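Local coordinates for protein 'Carboxyl esterase 2 (Tuber melanosporum Mel28, PDB 5MIF) that probably hydrolyses carboxylic esters, as an archaeal-like carboxylesterase of the alpha/beta hydrolase fold, at residues Ala113-Gly118 with Phe144-Thr149; Lys212-Ile217 with Lys275-Leu280. All coordinates share one frame; numbering follows the deposited sequence.

How the interactions relate
Interactions 1 and 2 are two parallel strand pairings in one mixed sheet, their centres about 16 Å apart. Strand 184-189 lies between them, bonded through its backbone to strand 109-115 of interaction 1 and to strand 213-217 of interaction 2. This central strand leads into a probable nucleophile elbow at Ser190, which with His317 and Asp287 has the geometry of a Ser-His-Asp triad. The two contacts meet where Tyr114 OH packs 3.8 Å from Ile217 CD1; the same hydroxyl is hydrogen-bonded to Asp189, next to the probable nucleophile. Interaction 1 thus continues into the probable active site, whereas interaction 2 extends the sheet beyond the central strand.

Interaction 1: Ala113-Gly118 with Phe144-Thr149; sequences AYFHGG and FFVDYT
His116 and Tyr148 form an offset stack, ring centroids 4.6 Å apart and planes at 15°, where two parallel strands of the alpha/beta hydrolase sheet run into loops. Tyr148 OH lies over one imidazole face and donates to His116 O at 2.8 Å from above the carbonyl plane. In both residues CG sits between backbone N and carbonyl carbon (chi1 75° and 56°), bringing the rings together. His116 ND1 donates in its ring plane to Gly117 O at 2.6 Å, fixing the ring's rotation, while NE2 meets a water shared with Asp147 OD1 and Tyr148 O. Phe145 CZ reaches His116 CB at 3.6 Å. An alanine at His116 removes the imidazole, which would probably let the Tyr148 ring turn and leave Gly117 O short of a partner. A second water, over the Phe145 ring, joins Tyr114 O, His116 N and Val146 O. Parallel-strand hydrogen bonds, Tyr114 N to Phe144 O (2.7 Å) and Val146 N to Tyr114 O, bracket Tyr114. The His-Gly-Gly sequence is consistent with this family's oxyanion-hole loop. Helix 129-139, the beta-alpha-beta crossover, covers Tyr114 and Phe145; helix 158-173 packs on Phe115 and Phe144, and strands 184-189 and 90-97 flank the pair.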
loop_
_atom_site.group_PDB
_atom_site.type_symbol
_atom_site.label_atom_id
_atom_site.label_comp_id
_atom_site.label_asym_id
_atom_site.label_seq_id
_atom_site.Cartn_x
_atom_site.Cartn_y
_atom_site.Cartn_z
ATOM N N ALA A 113 19.913 -4.505 -5.205
ATOM C CA ALA A 113 20.758 -3.376 -5.589
ATOM C C ALA A 113 19.967 -2.119 -5.271
ATOM O O ALA A 113 18.884 -1.908 -5.828
ATOM C CB ALA A 113 21.125 -3.428 -7.069
ATOM N N TYR A 114 20.472 -1.300 -4.348
ATOM C CA TYR A 114 19.723 -0.122 -3.936
ATOM C C TYR A 114 20.409 1.195 -4.361
ATOM O O TYR A 114 21.601 1.383 -4.149
ATOM C CB TYR A 114 19.469 -0.120 -2.414
ATOM C CG TYR A 114 18.377 0.882 -2.086
ATOM C CD1 TYR A 114 17.036 0.524 -2.177
ATOM C CD2 TYR A 114 18.687 2.214 -1.795
ATOM C CE1 TYR A 114 16.034 1.434 -1.944
ATOM C CE2 TYR A 114 17.689 3.134 -1.556
ATOM C CZ TYR A 114 16.360 2.734 -1.633
ATOM O OH TYR A 114 15.361 3.645 -1.402
ATOM N N PHE A 115 19.633 2.098 -4.962
ATOM C CA PHE A 115 20.128 3.380 -5.437
ATOM C C PHE A 115 19.461 4.497 -4.640
ATOM O O PHE A 115 18.265 4.737 -4.782
ATOM C CB PHE A 115 19.865 3.527 -6.939
ATOM C CG PHE A 115 20.195 2.288 -7.710
ATOM C CD1 PHE A 115 21.519 1.945 -7.956
ATOM C CD2 PHE A 115 19.188 1.429 -8.135
ATOM C CE1 PHE A 115 21.838 0.783 -8.641
ATOM C CE2 PHE A 115 19.496 0.256 -8.809
ATOM C CZ PHE A 115 20.821 -0.065 -9.070
ATOM N N HIS A 116 20.231 5.155 -3.775
ATOM C CA HIS A 116 19.657 6.079 -2.793
ATOM C C HIS A 116 19.282 7.411 -3.412
ATOM O O HIS A 116 19.776 7.777 -4.486
ATOM C CB HIS A 116 20.637 6.295 -1.641
ATOM C CG HIS A 116 21.799 7.180 -1.983
ATOM N ND1 HIS A 116 21.703 8.559 -2.017
ATOM C CD2 HIS A 116 23.085 6.884 -2.291
ATOM C CE1 HIS A 116 22.885 9.071 -2.323
ATOM N NE2 HIS A 116 23.740 8.076 -2.497
ATOM N N GLY A 117 18.395 8.133 -2.739
ATOM C CA GLY A 117 17.989 9.460 -3.183
ATOM C C GLY A 117 18.771 10.531 -2.439
ATOM O O GLY A 117 19.768 10.221 -1.774
ATOM N N GLY A 118 18.294 11.771 -2.520
ATOM C CA GLY A 118 19.020 12.927 -2.030
ATOM C C GLY A 118 19.309 13.922 -3.149
ATOM O O GLY A 118 20.271 14.690 -3.077
ATOM N N PHE A 144 22.798 -4.372 -1.776
ATOM C CA PHE A 144 23.960 -3.894 -2.512
ATOM C C PHE A 144 23.747 -2.405 -2.698
ATOM O O PHE A 144 23.035 -1.968 -3.610
ATOM C CB PHE A 144 24.077 -4.650 -3.845
ATOM C CG PHE A 144 25.271 -4.278 -4.688
ATOM C CD1 PHE A 144 26.547 -4.706 -4.350
ATOM C CD2 PHE A 144 25.101 -3.571 -5.865
ATOM C CE1 PHE A 144 27.637 -4.389 -5.147
ATOM C CE2 PHE A 144 26.184 -3.253 -6.665
ATOM C CZ PHE A 144 27.456 -3.657 -6.304
ATOM N N PHE A 145 24.323 -1.626 -1.791
ATOM C CA PHE A 145 24.072 -0.190 -1.735
ATOM C C PHE A 145 25.163 0.556 -2.514
ATOM O O PHE A 145 26.338 0.561 -2.116
ATOM C CB PHE A 145 24.025 0.262 -0.274
ATOM C CG PHE A 145 23.638 1.697 -0.080
ATOM C CD1 PHE A 145 24.606 2.699 -0.089
ATOM C CD2 PHE A 145 22.327 2.044 0.146
ATOM C CE1 PHE A 145 24.259 4.032 0.107
ATOM C CE2 PHE A 145 21.963 3.379 0.342
ATOM C CZ PHE A 145 22.934 4.376 0.329
ATOM N N VAL A 146 24.780 1.165 -3.635
ATOM C CA VAL A 146 25.746 1.829 -4.499
ATOM C C VAL A 146 25.969 3.274 -4.058
ATOM O O VAL A 146 25.054 4.089 -4.082
ATOM C CB VAL A 146 25.302 1.804 -5.956
ATOM C CG1 VAL A 146 26.352 2.495 -6.818
ATOM C CG2 VAL A 146 25.098 0.358 -6.412
ATOM N N ASP A 147 27.191 3.570 -3.636
ATOM C CA ASP A 147 27.543 4.903 -3.161
ATOM C C ASP A 147 28.150 5.709 -4.303
ATOM O O ASP A 147 29.345 6.007 -4.312
ATOM C CB ASP A 147 28.508 4.784 -1.966
ATOM C CG ASP A 147 28.628 6.073 -1.155
ATOM O OD1 ASP A 147 27.810 7.006 -1.323
ATOM O OD2 ASP A 147 29.545 6.137 -0.317
ATOM N N TYR A 148 27.320 6.035 -5.286
ATOM C CA TYR A 148 27.772 6.704 -6.502
ATOM C C TYR A 148 28.253 8.142 -6.207
ATOM O O TYR A 148 27.906 8.730 -5.173
ATOM C CB TYR A 148 26.640 6.717 -7.536
ATOM C CG TYR A 148 25.382 7.365 -7.003
ATOM C CD1 TYR A 148 25.186 8.733 -7.114
ATOM C CD2 TYR A 148 24.397 6.609 -6.367
ATOM C CE1 TYR A 148 24.040 9.335 -6.627
ATOM C CE2 TYR A 148 23.242 7.208 -5.866
ATOM C CZ TYR A 148 23.073 8.567 -5.996
ATOM O OH TYR A 148 21.929 9.173 -5.503
ATOM N N THR A 149 29.028 8.714 -7.120
ATOM C CA THR A 149 29.564 10.058 -6.917
ATOM C C THR A 149 28.472 11.127 -7.011
ATOM O O THR A 149 27.626 11.096 -7.911
ATOM C CB THR A 149 30.656 10.372 -7.944
ATOM O OG1 THR A 149 31.640 9.335 -7.912
ATOM C CG2 THR A 149 31.310 11.713 -7.636
HETATM O O HOH W 1 22.582 3.807 -3.181
HETATM O O HOH W 2 26.424 8.227 -3.011
#

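Interaction 2: Lys212-Ile217 with Lys275-Leu280; sequences KFQVLI and KFPETL
Phe213 and Gln214 pack against Glu278, Thr279 and Leu280 where two neighbouring parallel strands of the alpha/beta hydrolase sheet begin to pair. Three backbone bonds set the register: Gln214 N to Glu278 O, Leu280 N to Gln214 O, and Leu216 N to Leu280 O, the last at 2.9 Å. The paired Gln214 and Thr279 share one face of the sheet, Val215 and Leu280 the other.

Phe213 holds CG anti to the backbone N (chi1 -173°), which swings the ring toward the partner segment although CB points away from it. Phe213 CD1 comes 3.5 Å from Glu278 CG, which lies at the ring edge, in its plane. At the far end of the ring, Phe213 CZ rests 3.7 Å from Leu280 CB. Glu278 turns its CG between the backbone N and the carbonyl carbon (chi1 80°), which lays that atom at the ring edge, and the chain then extends. The carboxylate plane stands at 86° to the phenyl ring, and Glu278 OE1 has a long, weak ion pair with Arg306.

On the opposite face the extended side chain of Gln214 runs alongside Thr279, pointing the same way. Gln214 CB is 4.0 Å from Pro277 CG, and the amide end passes obliquely by the Phe276 ring. Leu216 CD1 approaches Thr279 CG2 at 4.2 Å. Helix 191-206 and helix 290-302 pack over this face, the former on Leu216 and Phe276, the latter on Leu216, Phe276 and Thr279. Helix 329-345 touches Phe213 and Val215.

A water bridges the strand entrances, accepting from Glu278 N and donating to Lys212 O. At the start of the pairing the Thr279 hydroxyl reaches back to the loop: Thr279 OG1 donates to Pro277 O at 2.8 Å, from above the carbonyl plane.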
loop_
_atom_site.group_PDB
_atom_site.type_symbol
_atom_site.label_atom_id
_atom_site.label_comp_id
_atom_site.label_asym_id
_atom_site.label_seq_id
_atom_site.Cartn_x
_atom_site.Cartn_y
_atom_site.Cartn_z
ATOM N N LYS A 212 14.602 -9.285 -10.984
ATOM C CA LYS A 212 13.313 -9.977 -10.965
ATOM C C LYS A 212 12.196 -9.025 -10.553
ATOM O O LYS A 212 11.030 -9.207 -10.908
ATOM C CB LYS A 212 13.352 -11.173 -10.013
ATOM C CG LYS A 212 13.631 -12.507 -10.686
ATOM C CD LYS A 212 13.558 -13.634 -9.667
ATOM C CE LYS A 212 14.200 -14.909 -10.185
ATOM N NZ LYS A 212 14.139 -15.961 -9.131
ATOM N N PHE A 213 12.561 -8.004 -9.790
ATOM C CA PHE A 213 11.577 -7.132 -9.184
ATOM C C PHE A 213 12.188 -5.764 -8.898
ATOM O O PHE A 213 13.342 -5.669 -8.487
ATOM C CB PHE A 213 11.028 -7.779 -7.903
ATOM C CG PHE A 213 9.894 -7.028 -7.287
ATOM C CD1 PHE A 213 8.700 -6.864 -7.971
ATOM C CD2 PHE A 213 10.004 -6.523 -6.000
ATOM C CE1 PHE A 213 7.644 -6.174 -7.402
ATOM C CE2 PHE A 213 8.947 -5.838 -5.411
ATOM C CZ PHE A 213 7.760 -5.654 -6.124
ATOM N N GLN A 214 11.412 -4.711 -9.128
ATOM C CA GLN A 214 11.910 -3.349 -8.966
ATOM C C GLN A 214 10.934 -2.543 -8.130
ATOM O O GLN A 214 9.723 -2.596 -8.364
ATOM C CB GLN A 214 12.127 -2.683 -10.344
ATOM C CG GLN A 214 12.415 -1.170 -10.304
ATOM C CD GLN A 214 12.715 -0.579 -11.683
ATOM O OE1 GLN A 214 13.803 -0.036 -11.919
ATOM N NE2 GLN A 214 11.740 -0.667 -12.596
ATOM N N VAL A 215 11.454 -1.815 -7.144
ATOM C CA VAL A 215 10.627 -0.907 -6.365
ATOM C C VAL A 215 11.083 0.555 -6.567
ATOM O O VAL A 215 12.257 0.882 -6.392
ATOM C CB VAL A 215 10.650 -1.246 -4.869
ATOM C CG1 VAL A 215 9.807 -0.239 -4.133
ATOM C CG2 VAL A 215 10.085 -2.667 -4.602
ATOM N N LEU A 216 10.158 1.411 -6.981
ATOM C CA LEU A 216 10.426 2.834 -7.144
ATOM C C LEU A 216 9.608 3.599 -6.101
ATOM O O LEU A 216 8.384 3.487 -6.050
ATOM C CB LEU A 216 10.094 3.316 -8.573
ATOM C CG LEU A 216 10.748 2.553 -9.745
ATOM C CD1 LEU A 216 10.240 3.046 -11.081
ATOM C CD2 LEU A 216 12.276 2.652 -9.709
ATOM N N ILE A 217 10.298 4.340 -5.239
ATOM C CA ILE A 217 9.656 5.090 -4.167
ATOM C C ILE A 217 9.666 6.586 -4.536
ATOM O O ILE A 217 10.739 7.162 -4.643
ATOM C CB ILE A 217 10.398 4.858 -2.819
ATOM C CG1 ILE A 217 10.661 3.373 -2.589
ATOM C CG2 ILE A 217 9.640 5.452 -1.643
ATOM C CD1 ILE A 217 11.584 3.112 -1.395
ATOM N N LYS A 275 9.535 -3.784 -21.820
ATOM C CA LYS A 275 10.471 -4.804 -21.353
ATOM C C LYS A 275 10.910 -4.596 -19.904
ATOM O O LYS A 275 11.780 -5.320 -19.411
ATOM C CB LYS A 275 11.709 -4.849 -22.253
ATOM C CG LYS A 275 11.411 -5.246 -23.703
ATOM C CD LYS A 275 12.673 -5.394 -24.527
ATOM C CE LYS A 275 12.341 -5.557 -26.008
ATOM N NZ LYS A 275 13.512 -5.285 -26.900
ATOM N N PHE A 276 10.307 -3.630 -19.213
ATOM C CA PHE A 276 10.680 -3.390 -17.812
ATOM C C PHE A 276 10.361 -4.582 -16.921
ATOM O O PHE A 276 9.475 -5.371 -17.231
ATOM C CB PHE A 276 9.985 -2.137 -17.255
ATOM C CG PHE A 276 10.889 -0.940 -17.150
ATOM C CD1 PHE A 276 11.737 -0.592 -18.184
ATOM C CD2 PHE A 276 10.917 -0.190 -15.990
ATOM C CE1 PHE A 276 12.579 0.509 -18.073
ATOM C CE2 PHE A 276 11.765 0.910 -15.865
ATOM C CZ PHE A 276 12.588 1.260 -16.904
ATOM N N PRO A 277 11.108 -4.729 -15.821
ATOM C CA PRO A 277 10.817 -5.803 -14.877
ATOM C C PRO A 277 9.524 -5.488 -14.145
ATOM O O PRO A 277 9.101 -4.331 -14.168
ATOM C CB PRO A 277 12.020 -5.767 -13.928
ATOM C CG PRO A 277 12.424 -4.328 -13.929
ATOM C CD PRO A 277 12.198 -3.857 -15.343
ATOM N N GLU A 278 8.887 -6.471 -13.518
ATOM C CA GLU A 278 7.710 -6.136 -12.742
ATOM C C GLU A 278 8.095 -5.159 -11.634
ATOM O O GLU A 278 9.132 -5.292 -10.971
ATOM C CB GLU A 278 6.974 -7.370 -12.226
ATOM C CG GLU A 278 7.471 -8.062 -11.023
ATOM C CD GLU A 278 6.388 -8.991 -10.476
ATOM O OE1 GLU A 278 5.194 -8.635 -10.592
ATOM O OE2 GLU A 278 6.720 -10.074 -9.960
ATOM N N THR A 279 7.253 -4.146 -11.488
ATOM C CA THR A 279 7.586 -2.975 -10.714
ATOM C C THR A 279 6.486 -2.572 -9.734
ATOM O O THR A 279 5.299 -2.564 -10.076
ATOM C CB THR A 279 7.872 -1.808 -11.674
ATOM O OG1 THR A 279 9.045 -2.115 -12.441
ATOM C CG2 THR A 279 8.034 -0.512 -10.923
ATOM N N LEU A 280 6.887 -2.257 -8.508
ATOM C CA LEU A 280 5.988 -1.648 -7.536
ATOM C C LEU A 280 6.359 -0.171 -7.346
ATOM O O LEU A 280 7.507 0.155 -7.017
ATOM C CB LEU A 280 6.055 -2.392 -6.196
ATOM C CG LEU A 280 5.449 -1.674 -4.988
ATOM C CD1 LEU A 280 3.929 -1.531 -5.118
ATOM C CD2 LEU A 280 5.794 -2.407 -3.717
HETATM O O HOH W 3 10.229 -9.174 -13.959
#